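Local coordinates for iron-regulated outer membrane protein (Neisseria meningitidis, PDB 4B7O) that probably carries iron across the outer membrane as a TonB-dependent transporter, a beta-barrel filled by a plug domain, at residues A[263-269]-A[312-318]; A[393-399]-A[519-525]; A[524-530]-A[577-582]. All blocks are in the same frame, centred on the assembly; numbering follows the deposited sequence.

Contact 1: residues A[263-269]-A[312-318]; sequences DHRIVLS and NLAYTGK
Tyr315 and Ile266 sit beside each other as a non-hydrogen-bonded antiparallel pair, and Ile266 reaches the tyrosine with the end of its longer branch. CG1 of Ile266 is anti to the carbonyl carbon (chi1 -51°), and CD1 at its end comes obliquely to 3.5 Å from Tyr315 CD1. The CG2 branch turns the other way and meets Leu313 CD1 at 3.9 Å. Leu268 CD1 meets the same Leu313 methyl at 3.8 Å, so Leu313 is touched by two residues of the opposite strand. The His264 and Tyr315 side chains run side by side. Their rings meet rim to rim, though the close approach of His264 to the Tyr315 hydroxyl is doubtful. Strands 264-276 and 303-320 are neighbours in the TonB-dependent receptor barrel. On the other face lie Arg265, Val267 and Ser269, paired with Thr316, Ala314 and Asn312. The Arg265 chain is extended, and its NH1 forms a salt bridge with Asp213. Val267 CG2 lies over one face of the Arg265 guanidinium, toward its rim. Paired backbone bonds join the strands, such as Ala314 N to Val267 O at 2.8 Å. Beyond the last pair, Lys318 crosses Asp263 at about a right angle, with Lys318 CD 3.2 Å from Asp263 OD1.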
loop_
_atom_site.group_PDB
_atom_site.type_symbol
_atom_site.label_atom_id
_atom_site.label_comp_id
_atom_site.label_asym_id
_atom_site.label_seq_id
_atom_site.Cartn_x
_atom_site.Cartn_y
_atom_site.Cartn_z
ATOM N N ASP A 263 -17.978 -2.127 -27.320
ATOM C CA ASP A 263 -17.053 -3.182 -26.915
ATOM C C ASP A 263 -15.632 -2.801 -26.622
ATOM O O ASP A 263 -14.817 -3.694 -26.392
ATOM C CB ASP A 263 -16.970 -4.233 -27.999
ATOM C CG ASP A 263 -18.189 -5.078 -28.063
ATOM O OD1 ASP A 263 -19.136 -4.829 -27.259
ATOM O OD2 ASP A 263 -18.180 -5.987 -28.923
ATOM N N HIS A 264 -15.271 -1.526 -26.718
ATOM C CA HIS A 264 -13.863 -1.180 -26.548
ATOM C C HIS A 264 -13.740 0.083 -25.827
ATOM O O HIS A 264 -14.553 1.012 -25.983
ATOM C CB HIS A 264 -13.176 -1.013 -27.858
ATOM C CG HIS A 264 -13.116 -2.251 -28.664
ATOM N ND1 HIS A 264 -14.210 -2.766 -29.284
ATOM C CD2 HIS A 264 -12.044 -3.097 -28.966
ATOM C CE1 HIS A 264 -13.853 -3.889 -29.953
ATOM N NE2 HIS A 264 -12.524 -4.089 -29.758
ATOM N N ARG A 265 -12.702 0.151 -25.018
ATOM C CA ARG A 265 -12.512 1.346 -24.245
ATOM C C ARG A 265 -11.021 1.640 -24.117
ATOM O O ARG A 265 -10.245 0.720 -23.899
ATOM C CB ARG A 265 -13.173 1.146 -22.891
ATOM C CG ARG A 265 -13.293 2.412 -22.090
ATOM C CD ARG A 265 -13.604 2.080 -20.640
ATOM N NE ARG A 265 -13.534 3.255 -19.779
ATOM C CZ ARG A 265 -13.883 4.503 -20.131
ATOM N NH1 ARG A 265 -14.343 4.798 -21.343
ATOM N NH2 ARG A 265 -13.777 5.478 -19.249
ATOM N N ILE A 266 -10.644 2.903 -24.300
ATOM C CA ILE A 266 -9.271 3.369 -24.101
ATOM C C ILE A 266 -9.330 4.535 -23.116
ATOM O O ILE A 266 -10.154 5.459 -23.231
ATOM C CB ILE A 266 -8.652 3.916 -25.424
ATOM C CG1 ILE A 266 -8.829 2.920 -26.527
ATOM C CG2 ILE A 266 -7.142 4.071 -25.341
ATOM C CD1 ILE A 266 -7.702 1.913 -26.512
ATOM N N VAL A 267 -8.445 4.494 -22.150
ATOM C CA VAL A 267 -8.368 5.526 -21.146
ATOM C C VAL A 267 -6.915 5.911 -21.007
ATOM O O VAL A 267 -6.006 5.031 -20.791
ATOM C CB VAL A 267 -8.784 4.960 -19.779
ATOM C CG1 VAL A 267 -8.639 6.031 -18.729
ATOM C CG2 VAL A 267 -10.212 4.413 -19.818
ATOM N N LEU A 268 -6.692 7.220 -21.118
ATOM C CA LEU A 268 -5.373 7.760 -20.915
ATOM C C LEU A 268 -5.392 8.643 -19.703
ATOM O O LEU A 268 -6.248 9.541 -19.566
ATOM C CB LEU A 268 -4.966 8.607 -22.114
ATOM C CG LEU A 268 -3.577 9.219 -21.929
ATOM C CD1 LEU A 268 -2.546 8.122 -21.908
ATOM C CD2 LEU A 268 -3.263 10.124 -23.097
ATOM N N SER A 269 -4.443 8.445 -18.816
ATOM C CA SER A 269 -4.533 9.242 -17.695
ATOM C C SER A 269 -3.205 9.704 -17.149
ATOM O O SER A 269 -2.155 8.968 -17.203
ATOM C CB SER A 269 -5.317 8.454 -16.625
ATOM O OG SER A 269 -4.444 7.551 -16.007
ATOM N N ASN A 312 -0.836 6.657 -17.513
ATOM C CA ASN A 312 -1.388 5.319 -17.665
ATOM C C ASN A 312 -2.225 5.259 -18.882
ATOM O O ASN A 312 -3.071 6.152 -19.129
ATOM C CB ASN A 312 -2.227 4.885 -16.459
ATOM C CG ASN A 312 -2.416 3.331 -16.411
ATOM O OD1 ASN A 312 -1.630 2.600 -15.813
ATOM N ND2 ASN A 312 -3.419 2.848 -17.075
ATOM N N LEU A 313 -1.997 4.201 -19.649
ATOM C CA LEU A 313 -2.881 3.925 -20.742
ATOM C C LEU A 313 -3.510 2.584 -20.534
ATOM O O LEU A 313 -2.803 1.617 -20.337
ATOM C CB LEU A 313 -2.080 3.916 -22.025
ATOM C CG LEU A 313 -2.825 3.756 -23.346
ATOM C CD1 LEU A 313 -3.738 4.936 -23.644
ATOM C CD2 LEU A 313 -1.783 3.673 -24.444
ATOM N N ALA A 314 -4.826 2.512 -20.597
ATOM C CA ALA A 314 -5.507 1.217 -20.331
ATOM C C ALA A 314 -6.496 0.947 -21.400
ATOM O O ALA A 314 -7.210 1.860 -21.824
ATOM C CB ALA A 314 -6.211 1.191 -18.980
ATOM N N TYR A 315 -6.484 -0.302 -21.870
ATOM C CA TYR A 315 -7.407 -0.727 -22.910
ATOM C C TYR A 315 -8.235 -1.882 -22.412
ATOM O O TYR A 315 -7.656 -2.835 -21.862
ATOM C CB TYR A 315 -6.625 -1.217 -24.146
ATOM C CG TYR A 315 -7.488 -1.989 -25.134
ATOM C CD1 TYR A 315 -8.563 -1.375 -25.773
ATOM C CD2 TYR A 315 -7.237 -3.343 -25.417
ATOM C CE1 TYR A 315 -9.362 -2.068 -26.667
ATOM C CE2 TYR A 315 -8.018 -4.044 -26.331
ATOM C CZ TYR A 315 -9.084 -3.404 -26.941
ATOM O OH TYR A 315 -9.901 -4.083 -27.826
ATOM N N THR A 316 -9.555 -1.797 -22.622
ATOM C CA THR A 316 -10.483 -2.965 -22.479
ATOM C C THR A 316 -11.294 -3.345 -23.724
ATOM O O THR A 316 -12.226 -2.644 -24.096
ATOM C CB THR A 316 -11.510 -2.780 -21.359
ATOM O OG1 THR A 316 -10.838 -2.457 -20.143
ATOM C CG2 THR A 316 -12.367 -4.107 -21.127
ATOM N N GLY A 317 -10.958 -4.482 -24.329
ATOM C CA GLY A 317 -11.804 -5.090 -25.388
ATOM C C GLY A 317 -12.507 -6.437 -25.148
ATOM O O GLY A 317 -11.908 -7.366 -24.597
ATOM N N LYS A 318 -13.778 -6.521 -25.566
ATOM C CA LYS A 318 -14.568 -7.773 -25.557
ATOM C C LYS A 318 -14.841 -8.328 -26.952
ATOM O O LYS A 318 -15.023 -7.554 -27.889
ATOM C CB LYS A 318 -15.936 -7.554 -24.911
ATOM C CG LYS A 318 -16.107 -6.230 -24.214
ATOM C CD LYS A 318 -17.409 -5.576 -24.696
ATOM C CE LYS A 318 -18.690 -6.154 -24.115
ATOM N NZ LYS A 318 -18.791 -5.702 -22.688
#

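Contact 2: residues A[393-399]-A[519-525]; sequences AFLNGEF and THGKRGI
Leu395 and His520 form the close-packed part of this loop-to-loop contact. Leu395 N donates a nearly straight hydrogen bond of 2.8 Å to His520 O, with the donor above the carbonyl plane. Leu395 CD1 sits over one face of the imidazole in a CH-pi contact, 4.3 Å from the ring centroid. Both ring nitrogens are bonded. Lys522 N gives a hydrogen bond to His520 ND1 at 3.1 Å, almost in the ring plane, and NE2 bonds to Tyr347 O. Phe394 turns a ring edge to Thr519 O, 3.6 Å from Phe394 CD1. The buried Phe399 also comes edge-on, its CD1 pointing at Lys522 O. Its CG is anti to the backbone N (chi1 171°), which carries the ring across the type I turn 521-524.

The outer side is looser. Exposed Glu398 meets Lys522 in a long salt bridge, Glu398 OE1 to Lys522 NZ 3.6 Å. The two side chains cross obliquely. Lys522 NZ has further hydrogen bonds to Gly349 O and Asn350 OD1, so the carboxylate is one of several partners. The chemistry suggests that the imidazole, held at both nitrogens, the apolar packing and one backbone bond set the fit of these two barrel loops. The ion pair on the outer side probably adds less, since it is long and lies at the exposed side.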
loop_
_atom_site.group_PDB
_atom_site.type_symbol
_atom_site.label_atom_id
_atom_site.label_comp_id
_atom_site.label_asym_id
_atom_site.label_seq_id
_atom_site.Cartn_x
_atom_site.Cartn_y
_atom_site.Cartn_z
ATOM N N ALA A 393 23.806 12.387 -8.507
ATOM C CA ALA A 393 25.133 11.967 -8.949
ATOM C C ALA A 393 25.633 10.892 -7.995
ATOM O O ALA A 393 25.173 10.810 -6.853
ATOM C CB ALA A 393 26.061 13.157 -8.917
ATOM N N PHE A 394 26.565 10.067 -8.433
ATOM C CA PHE A 394 27.194 9.138 -7.513
ATOM C C PHE A 394 28.260 9.763 -6.615
ATOM O O PHE A 394 28.870 10.734 -7.000
ATOM C CB PHE A 394 27.685 7.956 -8.309
ATOM C CG PHE A 394 26.560 7.231 -9.000
ATOM C CD1 PHE A 394 25.792 6.266 -8.297
ATOM C CD2 PHE A 394 26.203 7.540 -10.307
ATOM C CE1 PHE A 394 24.737 5.613 -8.906
ATOM C CE2 PHE A 394 25.117 6.878 -10.928
ATOM C CZ PHE A 394 24.379 5.928 -10.214
ATOM N N LEU A 395 28.460 9.223 -5.412
ATOM C CA LEU A 395 29.327 9.827 -4.418
ATOM C C LEU A 395 30.236 8.800 -3.733
ATOM O O LEU A 395 30.753 9.029 -2.638
ATOM C CB LEU A 395 28.534 10.619 -3.391
ATOM C CG LEU A 395 27.648 11.771 -3.916
ATOM C CD1 LEU A 395 26.528 12.076 -2.917
ATOM C CD2 LEU A 395 28.427 13.048 -4.225
ATOM N N ASN A 396 30.463 7.673 -4.377
ATOM C CA ASN A 396 31.329 6.665 -3.761
ATOM C C ASN A 396 32.712 7.216 -3.430
ATOM O O ASN A 396 33.282 6.900 -2.371
ATOM C CB ASN A 396 31.440 5.396 -4.593
ATOM C CG ASN A 396 31.408 5.655 -6.085
ATOM O OD1 ASN A 396 30.723 6.544 -6.557
ATOM N ND2 ASN A 396 32.127 4.840 -6.844
ATOM N N GLY A 397 33.232 8.080 -4.305
ATOM C CA GLY A 397 34.563 8.704 -4.088
ATOM C C GLY A 397 34.703 9.442 -2.760
ATOM O O GLY A 397 35.814 9.539 -2.215
ATOM N N GLU A 398 33.575 9.951 -2.246
ATOM C CA GLU A 398 33.509 10.547 -0.911
ATOM C C GLU A 398 33.422 9.462 0.155
ATOM O O GLU A 398 33.234 9.783 1.340
ATOM C CB GLU A 398 32.297 11.491 -0.771
ATOM C CG GLU A 398 32.163 12.549 -1.888
ATOM C CD GLU A 398 31.261 13.772 -1.572
ATOM O OE1 GLU A 398 30.264 13.659 -0.849
ATOM O OE2 GLU A 398 31.537 14.892 -2.080
ATOM N N PHE A 399 33.545 8.184 -0.245
ATOM C CA PHE A 399 33.420 7.099 0.747
ATOM C C PHE A 399 34.552 7.095 1.781
ATOM O O PHE A 399 35.711 7.356 1.464
ATOM C CB PHE A 399 33.268 5.702 0.111
ATOM C CG PHE A 399 33.362 4.594 1.120
ATOM C CD1 PHE A 399 32.310 4.357 2.022
ATOM C CD2 PHE A 399 34.526 3.837 1.239
ATOM C CE1 PHE A 399 32.407 3.364 2.993
ATOM C CE2 PHE A 399 34.632 2.835 2.209
ATOM C CZ PHE A 399 33.567 2.600 3.083
ATOM N N THR A 519 21.619 5.177 -3.230
ATOM C CA THR A 519 22.203 4.616 -4.429
ATOM C C THR A 519 23.567 5.224 -4.875
ATOM O O THR A 519 24.394 4.521 -5.483
ATOM C CB THR A 519 21.190 4.685 -5.557
ATOM O OG1 THR A 519 20.012 3.962 -5.152
ATOM C CG2 THR A 519 21.765 4.064 -6.796
ATOM N N HIS A 520 23.795 6.505 -4.561
ATOM C CA HIS A 520 25.068 7.195 -4.858
ATOM C C HIS A 520 26.301 6.496 -4.333
ATOM O O HIS A 520 27.400 6.694 -4.860
ATOM C CB HIS A 520 25.018 8.619 -4.305
ATOM C CG HIS A 520 24.530 8.687 -2.889
ATOM N ND1 HIS A 520 25.270 8.255 -1.852
ATOM C CD2 HIS A 520 23.327 9.105 -2.365
ATOM C CE1 HIS A 520 24.589 8.411 -0.720
ATOM N NE2 HIS A 520 23.396 8.928 -1.032
ATOM N N GLY A 521 26.132 5.711 -3.271
ATOM C CA GLY A 521 27.188 4.827 -2.795
ATOM C C GLY A 521 28.191 5.445 -1.852
ATOM O O GLY A 521 29.191 4.829 -1.502
ATOM N N LYS A 522 27.913 6.650 -1.398
ATOM C CA LYS A 522 28.759 7.295 -0.428
ATOM C C LYS A 522 29.050 6.370 0.743
ATOM O O LYS A 522 30.158 6.398 1.334
ATOM C CB LYS A 522 28.102 8.599 0.036
ATOM C CG LYS A 522 28.782 9.253 1.241
ATOM C CD LYS A 522 28.731 10.781 1.148
ATOM C CE LYS A 522 29.628 11.375 2.233
ATOM N NZ LYS A 522 29.269 12.796 2.498
ATOM N N ARG A 523 28.069 5.520 1.061
ATOM C CA ARG A 523 28.162 4.760 2.271
ATOM C C ARG A 523 28.634 3.375 1.993
ATOM O O ARG A 523 28.887 2.620 2.923
ATOM C CB ARG A 523 26.848 4.744 2.979
ATOM C CG ARG A 523 26.546 6.029 3.718
ATOM C CD ARG A 523 26.126 5.603 5.119
ATOM N NE ARG A 523 25.908 6.725 6.027
ATOM C CZ ARG A 523 24.796 6.907 6.730
ATOM N NH1 ARG A 523 23.818 6.010 6.638
ATOM N NH2 ARG A 523 24.676 7.971 7.526
ATOM N N GLY A 524 28.786 3.030 0.721
ATOM C CA GLY A 524 29.341 1.730 0.414
ATOM C C GLY A 524 28.764 1.153 -0.841
ATOM O O GLY A 524 27.763 1.665 -1.362
ATOM N N ILE A 525 29.407 0.107 -1.363
ATOM C CA ILE A 525 28.878 -0.507 -2.558
ATOM C C ILE A 525 27.839 -1.483 -2.072
ATOM O O ILE A 525 27.975 -2.036 -0.961
ATOM C CB ILE A 525 29.932 -1.241 -3.397
ATOM C CG1 ILE A 525 31.073 -0.301 -3.768
ATOM C CG2 ILE A 525 29.300 -1.731 -4.685
ATOM C CD1 ILE A 525 30.610 1.018 -4.379
#

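Contact 3: residues A[524-530]-A[577-582]; sequences GIISIAD and AVREAV
A short parallel strand pairing joins loop strand 525-528 to the start of barrel strand 578-600. The pairing is parallel, whereas the barrel strands around it pair antiparallel. The backbone bonds alternate as parallel pairing requires. Ile525 N bonds to Ala577 O and Arg579 N to Ile525 O. Ser527 N then bonds to Arg579 O at 2.6 Å, Ala581 N to Ser527 O at 2.7 Å, and Ala529 N to Ala581 O. The two strands cross at -34°.

On one face Ile525 and Val578 lie side by side and point the same way, with Ile525 CB 3.8 Å from Val578 CG2. Next to them, Ser527 CB meets Glu580 CB at 3.9 Å. On the other face Ile526 and Arg579 also run alongside each other. Ile526 CD1 lies at the edge of the guanidinium, in its plane, 3.2 Å from Arg579 NH2. A bend at chi3 (-28°) turns that group along the isoleucine. Arg579 NE is buried here and has no partner in the model, while NH2 makes a weak hydrogen bond to Tyr514 OH. On this face too, Ile528 CG1 touches Ala581 CB at 3.9 Å. Beyond the bridged pairs, Ala529 CB meets Val582 CG1.

Neighbouring loops and strands supply further bonds. Ser527 OG bonds to Asp475, and Ile526 N gives a backbone hydrogen bond to His474 NE2. Glu580 OE2 bonds to Gln570 of strand 569-570, which also pairs antiparallel with strand 578-600.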
loop_
_atom_site.group_PDB
_atom_site.type_symbol
_atom_site.label_atom_id
_atom_site.label_comp_id
_atom_site.label_asym_id
_atom_site.label_seq_id
_atom_site.Cartn_x
_atom_site.Cartn_y
_atom_site.Cartn_z
ATOM N N GLY A 524 28.786 3.030 0.721
ATOM C CA GLY A 524 29.341 1.730 0.414
ATOM C C GLY A 524 28.764 1.153 -0.841
ATOM O O GLY A 524 27.763 1.665 -1.362
ATOM N N ILE A 525 29.407 0.107 -1.363
ATOM C CA ILE A 525 28.878 -0.507 -2.558
ATOM C C ILE A 525 27.839 -1.483 -2.072
ATOM O O ILE A 525 27.975 -2.036 -0.961
ATOM C CB ILE A 525 29.932 -1.241 -3.397
ATOM C CG1 ILE A 525 31.073 -0.301 -3.768
ATOM C CG2 ILE A 525 29.300 -1.731 -4.685
ATOM C CD1 ILE A 525 30.610 1.018 -4.379
ATOM N N ILE A 526 26.783 -1.628 -2.875
ATOM C CA ILE A 526 25.686 -2.550 -2.603
ATOM C C ILE A 526 25.498 -3.398 -3.825
ATOM O O ILE A 526 24.855 -2.978 -4.807
ATOM C CB ILE A 526 24.345 -1.841 -2.383
ATOM C CG1 ILE A 526 24.395 -0.877 -1.181
ATOM C CG2 ILE A 526 23.244 -2.892 -2.300
ATOM C CD1 ILE A 526 24.661 -1.506 0.174
ATOM N N SER A 527 26.044 -4.604 -3.748
ATOM C CA SER A 527 25.960 -5.556 -4.841
ATOM C C SER A 527 24.823 -6.625 -4.639
ATOM O O SER A 527 23.975 -6.532 -3.737
ATOM C CB SER A 527 27.343 -6.202 -5.033
ATOM O OG SER A 527 27.465 -6.755 -6.342
ATOM N N ILE A 528 24.824 -7.646 -5.477
ATOM C CA ILE A 528 23.961 -8.791 -5.272
ATOM C C ILE A 528 24.815 -10.045 -5.445
ATOM O O ILE A 528 25.613 -10.113 -6.375
ATOM C CB ILE A 528 22.829 -8.771 -6.288
ATOM C CG1 ILE A 528 21.849 -9.929 -6.051
ATOM C CG2 ILE A 528 23.384 -8.735 -7.696
ATOM C CD1 ILE A 528 20.558 -9.784 -6.833
ATOM N N ALA A 529 24.657 -11.017 -4.546
ATOM C CA ALA A 529 25.438 -12.251 -4.584
ATOM C C ALA A 529 25.119 -13.097 -5.804
ATOM O O ALA A 529 24.100 -12.894 -6.461
ATOM C CB ALA A 529 25.237 -13.026 -3.314
ATOM N N ASP A 530 26.017 -14.005 -6.147
ATOM C CA ASP A 530 25.768 -14.944 -7.262
ATOM C C ASP A 530 24.602 -15.899 -6.998
ATOM O O ASP A 530 24.437 -16.406 -5.877
ATOM C CB ASP A 530 27.027 -15.789 -7.554
ATOM C CG ASP A 530 27.951 -15.137 -8.589
ATOM O OD1 ASP A 530 27.447 -14.609 -9.632
ATOM O OD2 ASP A 530 29.189 -15.169 -8.348
ATOM N N ALA A 577 33.150 -1.214 2.359
ATOM C CA ALA A 577 32.314 -2.404 2.330
ATOM C C ALA A 577 31.676 -2.452 0.946
ATOM O O ALA A 577 31.135 -1.451 0.445
ATOM C CB ALA A 577 31.265 -2.374 3.458
ATOM N N VAL A 578 31.834 -3.593 0.293
ATOM C CA VAL A 578 31.032 -3.974 -0.856
ATOM C C VAL A 578 30.139 -5.028 -0.203
ATOM O O VAL A 578 30.620 -6.091 0.209
ATOM C CB VAL A 578 31.916 -4.589 -1.986
ATOM C CG1 VAL A 578 31.102 -5.290 -3.085
ATOM C CG2 VAL A 578 32.817 -3.523 -2.618
ATOM N N ARG A 579 28.852 -4.739 -0.061
ATOM C CA ARG A 579 27.967 -5.723 0.520
ATOM C C ARG A 579 27.119 -6.269 -0.578
ATOM O O ARG A 579 27.051 -5.617 -1.605
ATOM C CB ARG A 579 27.162 -5.097 1.620
ATOM C CG ARG A 579 27.987 -5.104 2.895
ATOM C CD ARG A 579 27.320 -4.253 3.942
ATOM N NE ARG A 579 26.537 -3.193 3.303
ATOM C CZ ARG A 579 25.759 -2.347 3.977
ATOM N NH1 ARG A 579 25.681 -2.463 5.308
ATOM N NH2 ARG A 579 25.061 -1.401 3.325
ATOM N N GLU A 580 26.504 -7.456 -0.419
ATOM C CA GLU A 580 25.641 -7.958 -1.497
ATOM C C GLU A 580 24.298 -8.549 -1.039
ATOM O O GLU A 580 24.194 -9.093 0.064
ATOM C CB GLU A 580 26.412 -8.894 -2.437
ATOM C CG GLU A 580 27.589 -9.595 -1.765
ATOM C CD GLU A 580 27.991 -10.860 -2.486
ATOM O OE1 GLU A 580 27.826 -10.939 -3.722
ATOM O OE2 GLU A 580 28.461 -11.791 -1.815
ATOM N N ALA A 581 23.263 -8.390 -1.861
ATOM C CA ALA A 581 21.946 -8.967 -1.557
ATOM C C ALA A 581 22.087 -10.487 -1.539
ATOM O O ALA A 581 22.735 -11.049 -2.399
ATOM C CB ALA A 581 20.909 -8.535 -2.585
ATOM N N VAL A 582 21.518 -11.127 -0.530
ATOM C CA VAL A 582 21.517 -12.580 -0.394
ATOM C C VAL A 582 20.188 -13.049 0.124
ATOM O O VAL A 582 19.498 -12.308 0.826
ATOM C CB VAL A 582 22.517 -13.082 0.672
ATOM C CG1 VAL A 582 23.870 -13.279 0.042
ATOM C CG2 VAL A 582 22.570 -12.187 1.909
#

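In the fold
Along the chain the contacts come in series, contact 1 closing before contacts 2 and 3 open. Contact 1 joins two neighbouring strands of the barrel wall. Its centre is about 43 Å from that of contact 2 and about 42 Å from that of contact 3, and it touches neither. Contacts 2 and 3 are close, with centres about 13 Å apart. They share Gly524 and Ile525, and Phe399 CZ packs on Ala577 N at 3.9 Å. Loop 393-399, the loop and strand of 519-530 and the start of strand 578-600 thus meet beyond one end of the wall. Long loops of this kind are extracellular in TonB-dependent receptors, so this end probably faces outward.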